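PDB 4JZA: uncharacterized protein from Legionella longbeachae NSW150, which probably hydrolyses the 3-phosphate of phosphatidylinositol 3-phosphate and so may act on host phosphoinositide lipids during infection. Local coordinates for residues Asp172-Leu175 and Asp176-Leu180; Pro307-Tyr310 and Trp311-Glu315. One frame throughout, in Å; residues are numbered along the deposited sequence.

Interaction 1: Asp172-Leu175 and Asp176-Leu180; sequences DQLL and DELTL
Leu175 O is gripped twice by Thr179, one turn further along helix 172-183: the backbone N of Thr179 lies 3.0 Å from it and OG1 of the same residue 2.9 Å. The two donors come to this carbonyl from opposite faces of its plane. A chi1 of -63° places OG1 of Thr179 beside its own backbone N and turns it back toward Leu175 O, within bonding distance. This is the ordinary i to i+4 pattern of an alpha-helix with a threonine hydroxyl added to one rung. The rungs before it are regular; the straightest joins Glu177 N to Gln173 O, with an N-H...O angle of 171°.

On another side of the helix Gln173 and Glu177 run past each other at a slant. The amide and carboxylate planes are turned 35° apart, and Gln173 CG lies 3.7 Å from Glu177 OE2. That carboxylate is engaged beyond the helix: OE2 forms a salt bridge with Arg393 and OE1 is also held by Trp309, which together should fix its rotation and favour the charged form. Leu174 crosses Glu177 at about a right angle, its CD1 3.8 Å from Glu177 OE1, and packs on Leu347 outside the helix. One turn on from Leu174, the buried Leu178 rests its CD1 4.0 Å from Leu174 CD2.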
ATOM      1  N   ASP A 172      -6.613  20.521 -10.864  1.00 51.16           N
ATOM      2  CA  ASP A 172      -5.778  21.186 -11.888  1.00 53.47           C
ATOM      3  C   ASP A 172      -4.305  21.392 -11.485  1.00 51.94           C
ATOM      4  O   ASP A 172      -3.385  21.103 -12.275  1.00 49.26           O
ATOM      5  CB  ASP A 172      -6.381  22.542 -12.260  1.00 57.40           C
ATOM      6  CG  ASP A 172      -7.662  22.417 -13.083  1.00 61.48           C
ATOM      7  OD1 ASP A 172      -8.036  21.295 -13.509  1.00 61.88           O
ATOM      8  OD2 ASP A 172      -8.303  23.476 -13.288  1.00 64.56           O
ATOM      9  N   GLN A 173      -4.079  21.881 -10.265  1.00 46.85           N
ATOM     10  CA  GLN A 173      -2.726  22.067  -9.790  1.00 45.61           C
ATOM     11  C   GLN A 173      -1.905  20.790  -9.971  1.00 43.91           C
ATOM     12  O   GLN A 173      -0.816  20.806 -10.529  1.00 45.34           O
ATOM     13  CB  GLN A 173      -2.683  22.571  -8.346  1.00 46.24           C
ATOM     14  CG  GLN A 173      -1.244  22.816  -7.973  1.00 51.52           C
ATOM     15  CD  GLN A 173      -0.975  23.480  -6.628  1.00 57.07           C
ATOM     16  OE1 GLN A 173       0.012  24.043  -6.458  1.00 56.07           O
ATOM     17  NE2 GLN A 173      -1.751  23.330  -5.693  1.00 54.21           N
ATOM     18  N   LEU A 174      -2.442  19.670  -9.526  1.00 45.68           N
ATOM     19  CA  LEU A 174      -1.708  18.431  -9.582  1.00 46.57           C
ATOM     20  C   LEU A 174      -1.471  18.041 -11.014  1.00 46.15           C
ATOM     21  O   LEU A 174      -0.409  17.524 -11.354  1.00 47.56           O
ATOM     22  CB  LEU A 174      -2.450  17.295  -8.869  1.00 50.92           C
ATOM     23  CG  LEU A 174      -1.648  15.969  -8.859  1.00 51.64           C
ATOM     24  CD1 LEU A 174      -0.708  15.942  -7.673  1.00 52.37           C
ATOM     25  CD2 LEU A 174      -2.549  14.758  -8.818  1.00 54.25           C
ATOM     26  N   LEU A 175      -2.459  18.246 -11.864  1.00 46.47           N
ATOM     27  CA  LEU A 175      -2.272  17.878 -13.280  1.00 47.11           C
ATOM     28  C   LEU A 175      -1.113  18.646 -13.870  1.00 47.92           C
ATOM     29  O   LEU A 175      -0.350  18.080 -14.668  1.00 45.57           O
ATOM     30  CB  LEU A 175      -3.540  18.123 -14.115  1.00 44.88           C
ATOM     31  CG  LEU A 175      -4.754  17.320 -13.678  1.00 44.72           C
ATOM     32  CD1 LEU A 175      -5.912  17.530 -14.616  1.00 43.64           C
ATOM     33  CD2 LEU A 175      -4.391  15.852 -13.656  1.00 45.05           C
ATOM     34  N   ASP A 176      -0.978  19.918 -13.465  1.00 48.40           N
ATOM     35  CA  ASP A 176       0.097  20.768 -13.956  1.00 51.35           C
ATOM     36  C   ASP A 176       1.437  20.287 -13.470  1.00 51.30           C
ATOM     37  O   ASP A 176       2.397  20.183 -14.249  1.00 54.75           O
ATOM     38  CB  ASP A 176      -0.099  22.218 -13.511  1.00 55.92           C
ATOM     39  CG  ASP A 176      -1.287  22.885 -14.193  1.00 59.56           C
ATOM     40  OD1 ASP A 176      -1.690  22.478 -15.330  1.00 59.60           O
ATOM     41  OD2 ASP A 176      -1.830  23.808 -13.554  1.00 60.70           O
ATOM     42  N   GLU A 177       1.495  19.959 -12.183  1.00 50.16           N
ATOM     43  CA  GLU A 177       2.688  19.333 -11.632  1.00 47.04           C
ATOM     44  C   GLU A 177       3.053  18.006 -12.324  1.00 45.45           C
ATOM     45  O   GLU A 177       4.222  17.742 -12.558  1.00 44.09           O
ATOM     46  CB  GLU A 177       2.527  19.139 -10.146  1.00 47.41           C
ATOM     47  CG  GLU A 177       2.457  20.438  -9.346  1.00 46.51           C
ATOM     48  CD  GLU A 177       1.874  20.221  -7.966  1.00 47.86           C
ATOM     49  OE1 GLU A 177       1.287  19.146  -7.688  1.00 48.05           O
ATOM     50  OE2 GLU A 177       1.993  21.127  -7.140  1.00 48.26           O
ATOM     51  N   LEU A 178       2.079  17.166 -12.654  1.00 44.93           N
ATOM     52  CA  LEU A 178       2.384  15.912 -13.341  1.00 46.38           C
ATOM     53  C   LEU A 178       2.945  16.144 -14.733  1.00 51.92           C
ATOM     54  O   LEU A 178       3.886  15.453 -15.192  1.00 58.24           O
ATOM     55  CB  LEU A 178       1.163  14.999 -13.395  1.00 46.45           C
ATOM     56  CG  LEU A 178       0.690  14.488 -12.035  1.00 43.59           C
ATOM     57  CD1 LEU A 178      -0.642  13.779 -12.184  1.00 44.02           C
ATOM     58  CD2 LEU A 178       1.682  13.547 -11.372  1.00 41.76           C
ATOM     59  N   THR A 179       2.397  17.147 -15.398  1.00 54.79           N
ATOM     60  CA  THR A 179       2.888  17.560 -16.700  1.00 50.66           C
ATOM     61  C   THR A 179       4.347  18.021 -16.634  1.00 47.33           C
ATOM     62  O   THR A 179       5.133  17.631 -17.484  1.00 49.41           O
ATOM     63  CB  THR A 179       1.967  18.672 -17.245  1.00 54.33           C
ATOM     64  OG1 THR A 179       0.648  18.135 -17.426  1.00 51.12           O
ATOM     65  CG2 THR A 179       2.495  19.247 -18.587  1.00 55.16           C
ATOM     66  N   LEU A 180       4.703  18.844 -15.644  1.00 44.55           N
ATOM     67  CA  LEU A 180       6.091  19.233 -15.462  1.00 50.14           C
ATOM     68  C   LEU A 180       7.026  18.010 -15.238  1.00 52.12           C
ATOM     69  O   LEU A 180       8.124  17.924 -15.802  1.00 53.15           O
ATOM     70  CB  LEU A 180       6.229  20.178 -14.262  1.00 54.64           C
ATOM     71  CG  LEU A 180       5.808  21.622 -14.460  1.00 62.27           C
ATOM     72  CD1 LEU A 180       5.817  22.370 -13.125  1.00 67.24           C
ATOM     73  CD2 LEU A 180       6.726  22.316 -15.457  1.00 62.78           C
TER

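Interaction 2: Pro307-Tyr310 and Trp311-Glu315; sequences PQWY and WVLSE
Chi1 of 175° on Tyr310 and -63° on Trp311 swing two successive rings together, the phenol beside its own carbonyl carbon and the indole back beside its own backbone N. They meet as a T-shaped (edge-to-face) pair: the edge of Tyr310 is directed at the face of the six-membered ring of Trp311, with centroids 5.4 Å apart and planes at 65°. Tyr310 CD2 does the touching, 4.1 Å from Trp311 CE3 and toward the rim of the indole. Both polar ends are tied down outside this turn, Tyr310 OH to Pro187 O and Trp311 NE1 to Ile303 O.

The backbone beneath is a single short helical turn, 308-311, with Pro307 at its N-cap. Its i to i+4 bonds are slack: Trp311 N to Pro307 O is a weak 3.5 Å, and Val312 N to Gln308 O is weak too. The chain leaves through an i to i+3 bond from Leu313 N to Tyr310 O, 3.1 Å long, in which the donor stands well above the carbonyl plane, not on a lone pair. Leu313 is then extended and Ser314 caps the next helix, 315-325, its OG bonded to Gln317 N.

Leu313 folds back over the turn it has just left. Its CD1 lies 4.0 Å from Tyr310 CD1, the two side chains crossing at about a right angle, and meets the edge of the Trp309 indole near the ring plane, 4.2 Å from CZ3. Pro307 CG lies 3.5 Å above one face of that indole, toward its rim, and Tyr310 CB lies over the same face, also near the rim.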
ATOM      1  N   PRO A 307       7.399  20.208  -7.503  1.00 50.96           N
ATOM      2  CA  PRO A 307       6.847  20.376  -6.169  1.00 49.40           C
ATOM      3  C   PRO A 307       7.462  19.498  -5.096  1.00 47.90           C
ATOM      4  O   PRO A 307       7.891  18.382  -5.362  1.00 45.35           O
ATOM      5  CB  PRO A 307       5.404  19.993  -6.365  1.00 50.62           C
ATOM      6  CG  PRO A 307       5.447  19.013  -7.497  1.00 51.30           C
ATOM      7  CD  PRO A 307       6.494  19.488  -8.420  1.00 49.36           C
ATOM      8  N   GLN A 308       7.486  20.033  -3.879  1.00 46.73           N
ATOM      9  CA  GLN A 308       8.117  19.385  -2.732  1.00 44.36           C
ATOM     10  C   GLN A 308       7.499  18.016  -2.411  1.00 43.85           C
ATOM     11  O   GLN A 308       8.203  17.103  -2.020  1.00 47.17           O
ATOM     12  CB  GLN A 308       8.051  20.336  -1.550  1.00 44.36           C
ATOM     13  CG  GLN A 308       8.856  19.951  -0.335  1.00 47.14           C
ATOM     14  CD  GLN A 308       8.645  20.943   0.810  1.00 53.45           C
ATOM     15  OE1 GLN A 308       7.651  21.678   0.845  1.00 53.77           O
ATOM     16  NE2 GLN A 308       9.571  20.958   1.763  1.00 55.21           N
ATOM     17  N   TRP A 309       6.198  17.837  -2.611  1.00 42.94           N
ATOM     18  CA  TRP A 309       5.630  16.513  -2.441  1.00 40.34           C
ATOM     19  C   TRP A 309       6.291  15.469  -3.328  1.00 43.62           C
ATOM     20  O   TRP A 309       6.358  14.317  -2.960  1.00 50.39           O
ATOM     21  CB  TRP A 309       4.122  16.495  -2.644  1.00 37.98           C
ATOM     22  CG  TRP A 309       3.611  16.746  -4.001  1.00 36.53           C
ATOM     23  CD1 TRP A 309       2.986  17.860  -4.423  1.00 36.76           C
ATOM     24  CD2 TRP A 309       3.605  15.840  -5.093  1.00 37.51           C
ATOM     25  NE1 TRP A 309       2.593  17.719  -5.722  1.00 37.80           N
ATOM     26  CE2 TRP A 309       2.981  16.479  -6.160  1.00 39.34           C
ATOM     27  CE3 TRP A 309       4.063  14.531  -5.275  1.00 41.43           C
ATOM     28  CZ2 TRP A 309       2.809  15.855  -7.420  1.00 40.92           C
ATOM     29  CZ3 TRP A 309       3.886  13.908  -6.536  1.00 40.86           C
ATOM     30  CH2 TRP A 309       3.260  14.571  -7.571  1.00 39.18           C
ATOM     31  N   TYR A 310       6.768  15.855  -4.498  1.00 45.77           N
ATOM     32  CA  TYR A 310       7.375  14.912  -5.422  1.00 43.59           C
ATOM     33  C   TYR A 310       8.708  14.486  -4.863  1.00 45.33           C
ATOM     34  O   TYR A 310       9.017  13.290  -4.835  1.00 46.75           O
ATOM     35  CB  TYR A 310       7.548  15.535  -6.802  1.00 43.71           C
ATOM     36  CG  TYR A 310       8.256  14.667  -7.748  1.00 44.30           C
ATOM     37  CD1 TYR A 310       7.645  13.519  -8.237  1.00 44.23           C
ATOM     38  CD2 TYR A 310       9.553  14.961  -8.168  1.00 42.44           C
ATOM     39  CE1 TYR A 310       8.311  12.677  -9.118  1.00 43.41           C
ATOM     40  CE2 TYR A 310      10.222  14.117  -9.055  1.00 41.79           C
ATOM     41  CZ  TYR A 310       9.597  12.970  -9.530  1.00 41.93           C
ATOM     42  OH  TYR A 310      10.227  12.096 -10.414  1.00 42.93           O
ATOM     43  N   TRP A 311       9.489  15.443  -4.366  1.00 44.79           N
ATOM     44  CA  TRP A 311      10.873  15.134  -3.941  1.00 45.40           C
ATOM     45  C   TRP A 311      10.979  14.218  -2.712  1.00 43.50           C
ATOM     46  O   TRP A 311      11.985  13.575  -2.509  1.00 45.18           O
ATOM     47  CB  TRP A 311      11.686  16.425  -3.698  1.00 45.77           C
ATOM     48  CG  TRP A 311      11.877  17.311  -4.924  1.00 46.16           C
ATOM     49  CD1 TRP A 311      11.444  18.576  -5.068  1.00 47.54           C
ATOM     50  CD2 TRP A 311      12.549  16.976  -6.150  1.00 46.83           C
ATOM     51  NE1 TRP A 311      11.789  19.052  -6.305  1.00 51.39           N
ATOM     52  CE2 TRP A 311      12.480  18.088  -6.982  1.00 46.99           C
ATOM     53  CE3 TRP A 311      13.227  15.850  -6.605  1.00 50.42           C
ATOM     54  CZ2 TRP A 311      13.031  18.107  -8.245  1.00 47.76           C
ATOM     55  CZ3 TRP A 311      13.787  15.876  -7.872  1.00 48.62           C
ATOM     56  CH2 TRP A 311      13.702  16.990  -8.663  1.00 47.09           C
ATOM     57  N   VAL A 312       9.962  14.178  -1.874  1.00 43.08           N
ATOM     58  CA  VAL A 312       9.986  13.272  -0.720  1.00 41.31           C
ATOM     59  C   VAL A 312       9.625  11.806  -1.086  1.00 43.26           C
ATOM     60  O   VAL A 312       9.866  10.858  -0.303  1.00 41.13           O
ATOM     61  CB  VAL A 312       9.114  13.800   0.426  1.00 38.94           C
ATOM     62  CG1 VAL A 312       9.602  15.171   0.858  1.00 39.06           C
ATOM     63  CG2 VAL A 312       7.656  13.871   0.019  1.00 39.10           C
ATOM     64  N   LEU A 313       9.075  11.599  -2.275  1.00 41.22           N
ATOM     65  CA  LEU A 313       8.800  10.250  -2.679  1.00 41.16           C
ATOM     66  C   LEU A 313      10.108   9.464  -2.648  1.00 41.49           C
ATOM     67  O   LEU A 313      11.142  10.011  -2.922  1.00 47.95           O
ATOM     68  CB  LEU A 313       8.197  10.208  -4.082  1.00 41.93           C
ATOM     69  CG  LEU A 313       6.796  10.765  -4.240  1.00 40.02           C
ATOM     70  CD1 LEU A 313       6.377  10.651  -5.678  1.00 39.23           C
ATOM     71  CD2 LEU A 313       5.823  10.021  -3.360  1.00 41.92           C
ATOM     72  N   SER A 314      10.049   8.191  -2.253  1.00 41.47           N
ATOM     73  CA  SER A 314      11.142   7.282  -2.371  1.00 36.65           C
ATOM     74  C   SER A 314      11.474   7.118  -3.824  1.00 41.11           C
ATOM     75  O   SER A 314      10.695   7.438  -4.708  1.00 40.71           O
ATOM     76  CB  SER A 314      10.748   5.926  -1.822  1.00 37.84           C
ATOM     77  OG  SER A 314       9.817   5.251  -2.666  1.00 38.21           O
ATOM     78  N   GLU A 315      12.638   6.583  -4.088  1.00 45.04           N
ATOM     79  CA  GLU A 315      13.060   6.489  -5.449  1.00 51.12           C
ATOM     80  C   GLU A 315      12.192   5.492  -6.243  1.00 45.90           C
ATOM     81  O   GLU A 315      11.881   5.689  -7.412  1.00 41.26           O
ATOM     82  CB  GLU A 315      14.531   6.092  -5.502  1.00 57.58           C
ATOM     83  CG  GLU A 315      15.061   6.153  -6.916  1.00 66.09           C
ATOM     84  CD  GLU A 315      16.416   5.514  -7.086  1.00 74.47           C
ATOM     85  OE1 GLU A 315      17.304   6.230  -7.593  1.00 86.11           O
ATOM     86  OE2 GLU A 315      16.581   4.314  -6.751  1.00 67.86           O
TER

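How the interactions relate
Interactions 1 and 2 follow one another along the chain, with centres 14 Å apart, yet their side chains touch directly. The polar tie is a probable hydrogen bond from Trp309 NE1 to Glu177 OE1, 2.8 Å long. Packing contacts lie beside it: Leu174 CD1 is 3.5 Å from Trp309 CZ2, and Leu178 CD2 approaches Trp309 CH2 at 4.2 Å. Pro307 CB, a carbon set against a carboxylate oxygen, lies 3.7 Å from Glu177 OE2. Arg393 of helix 388-402 also packs on Trp309. Both contacts are structural: together they lay the indole of the short turn 308-311 against the buried side of helix 172-183.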